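Local coordinates for nucleotide pyrophosphohydrolase (Bacillus cereus, PDB 5IE9), which probably hydrolyses nucleoside triphosphates to monophosphates and pyrophosphate with the help of divalent metal ions, at residues Lys11-Tyr16 with Val73-Ala78. Residues are numbered along the deposited sequence; the frame is centred on the assembly and turned at random.
Sequences KEVDAY and VMICMA
With chi1 at 169°, Val-13 swings CG1 opposite its own backbone nitrogen and keeps CG2 beside it, and this fork meets two consecutive residues of helix 62-80, Ile-75 and Cys-76. On Ile-75 a chi1 of -72° places CG1 beside the backbone nitrogen and sets the CG2 methyl opposite that nitrogen, facing the valine. The methyl lies against the branch point itself: Ile-75 CG2 is 3.6 Å from Val-13 CB, and it touches both valine methyls as well, Val-13 CG2 at 3.8 Å. The second residue is met by one arm of the fork, Val-13 CG1 approaching Cys-76 SG to 3.8 Å. No hydrogen bond links segments 11-16 and 73-78, so the join rests on apolar contact, a worked example of one branched side chain spanning two neighbouring residues of the facing helix. Across the segments the nearest CA atoms are those of Val-13 and Cys-76, 7.0 Å apart.

All three touching residues are buried. Val-13 reaches Phe-72 and Asn-79 of helix 62-80 too, while Cys-76 packs on Met-30 of helix 27-49 and Ile-75 on Leu-85 of helix 85-96. His-89 of the second subunit covers both Val-13 and Ile-75, extending the core across the subunit boundary. The manganese ion, at a site that includes Glu-37 and Glu-66, lies about 13 Å from the Cys-76 side chain; the contact is therefore structural packing that joins the N-terminal helix 6-17 to helix 62-80 within the all-alpha fold of MazG pyrophosphohydrolases, here in a four-chain assembly.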
loop_
_atom_site.group_PDB
_atom_site.type_symbol
_atom_site.label_atom_id
_atom_site.label_comp_id
_atom_site.label_asym_id
_atom_site.label_seq_id
_atom_site.Cartn_x
_atom_site.Cartn_y
_atom_site.Cartn_z
ATOM N N LYS C 11 10.298 18.783 -14.281
ATOM C CA LYS C 11 9.954 19.624 -15.450
ATOM C C LYS C 11 9.473 18.800 -16.653
ATOM O O LYS C 11 8.527 19.189 -17.340
ATOM C CB LYS C 11 11.142 20.512 -15.866
ATOM C CG LYS C 11 11.315 21.791 -15.056
ATOM C CD LYS C 11 12.609 22.519 -15.413
ATOM N N GLU C 12 10.133 17.664 -16.884
ATOM C CA GLU C 12 9.826 16.745 -17.977
ATOM C C GLU C 12 8.431 16.127 -17.831
ATOM O O GLU C 12 7.709 15.977 -18.823
ATOM C CB GLU C 12 10.891 15.650 -18.032
ATOM C CG GLU C 12 10.933 14.841 -19.319
ATOM C CD GLU C 12 12.111 13.880 -19.384
ATOM O OE1 GLU C 12 13.058 14.019 -18.578
ATOM O OE2 GLU C 12 12.096 12.985 -20.259
ATOM N N VAL C 13 8.064 15.779 -16.593
ATOM C CA VAL C 13 6.748 15.204 -16.290
ATOM C C VAL C 13 5.682 16.295 -16.352
ATOM O O VAL C 13 4.575 16.065 -16.867
ATOM C CB VAL C 13 6.743 14.452 -14.944
ATOM C CG1 VAL C 13 5.332 14.087 -14.496
ATOM C CG2 VAL C 13 7.585 13.191 -15.047
ATOM N N ASP C 14 6.035 17.480 -15.854
ATOM C CA ASP C 14 5.161 18.649 -15.916
ATOM C C ASP C 14 4.815 19.046 -17.349
ATOM O O ASP C 14 3.681 19.437 -17.625
ATOM C CB ASP C 14 5.790 19.832 -15.185
ATOM C CG ASP C 14 4.774 20.880 -14.795
ATOM O OD1 ASP C 14 3.752 20.528 -14.163
ATOM O OD2 ASP C 14 5.009 22.065 -15.109
ATOM N N ALA C 15 5.798 18.930 -18.244
ATOM C CA ALA C 15 5.616 19.215 -19.673
ATOM C C ALA C 15 4.664 18.213 -20.343
ATOM O O ALA C 15 3.862 18.596 -21.201
ATOM C CB ALA C 15 6.959 19.247 -20.388
ATOM N N TYR C 16 4.760 16.946 -19.935
ATOM C CA TYR C 16 3.930 15.867 -20.461
ATOM C C TYR C 16 2.471 16.002 -20.015
ATOM O O TYR C 16 1.562 15.819 -20.823
ATOM C CB TYR C 16 4.512 14.501 -20.070
ATOM C CG TYR C 16 3.589 13.328 -20.328
ATOM C CD1 TYR C 16 3.421 12.819 -21.618
ATOM C CD2 TYR C 16 2.878 12.723 -19.277
ATOM C CE1 TYR C 16 2.569 11.752 -21.865
ATOM C CE2 TYR C 16 2.026 11.649 -19.513
ATOM C CZ TYR C 16 1.879 11.170 -20.809
ATOM O OH TYR C 16 1.040 10.110 -21.060
ATOM N N VAL C 73 4.412 8.666 -10.631
ATOM C CA VAL C 73 3.226 9.088 -9.880
ATOM C C VAL C 73 3.665 9.988 -8.727
ATOM O O VAL C 73 2.995 10.976 -8.418
ATOM C CB VAL C 73 2.381 7.882 -9.386
ATOM C CG1 VAL C 73 1.131 8.334 -8.636
ATOM C CG2 VAL C 73 1.976 6.993 -10.550
ATOM N N MET C 74 4.804 9.658 -8.120
ATOM C CA MET C 74 5.408 10.496 -7.094
ATOM C C MET C 74 5.719 11.892 -7.607
ATOM O O MET C 74 5.386 12.875 -6.941
ATOM C CB MET C 74 6.668 9.852 -6.550
ATOM C CG MET C 74 6.403 8.984 -5.345
ATOM S SD MET C 74 7.880 8.077 -4.873
ATOM C CE MET C 74 7.066 6.712 -4.057
ATOM N N ILE C 75 6.338 11.966 -8.792
ATOM C CA ILE C 75 6.674 13.239 -9.422
ATOM C C ILE C 75 5.387 14.015 -9.704
ATOM O O ILE C 75 5.303 15.203 -9.395
ATOM C CB ILE C 75 7.566 13.064 -10.677
ATOM C CG1 ILE C 75 8.983 12.644 -10.259
ATOM C CG2 ILE C 75 7.645 14.366 -11.464
ATOM C CD1 ILE C 75 9.855 12.089 -11.370
ATOM N N CYS C 76 4.386 13.324 -10.247
ATOM C CA CYS C 76 3.049 13.889 -10.441
ATOM C C CYS C 76 2.482 14.483 -9.151
ATOM O O CYS C 76 2.069 15.644 -9.138
ATOM C CB CYS C 76 2.096 12.844 -11.013
ATOM S SG CYS C 76 2.422 12.459 -12.738
ATOM N N MET C 77 2.496 13.689 -8.077
ATOM C CA MET C 77 2.062 14.114 -6.751
ATOM C C MET C 77 2.798 15.399 -6.340
ATOM O O MET C 77 2.163 16.394 -5.970
ATOM C CB MET C 77 2.295 12.970 -5.752
ATOM C CG MET C 77 2.047 13.286 -4.281
ATOM S SD MET C 77 0.306 13.221 -3.831
ATOM C CE MET C 77 0.087 11.471 -3.501
ATOM N N ALA C 78 4.126 15.374 -6.453
ATOM C CA ALA C 78 4.977 16.480 -6.035
ATOM C C ALA C 78 4.737 17.746 -6.861
ATOM O O ALA C 78 4.701 18.849 -6.310
ATOM C CB ALA C 78 6.439 16.067 -6.082
#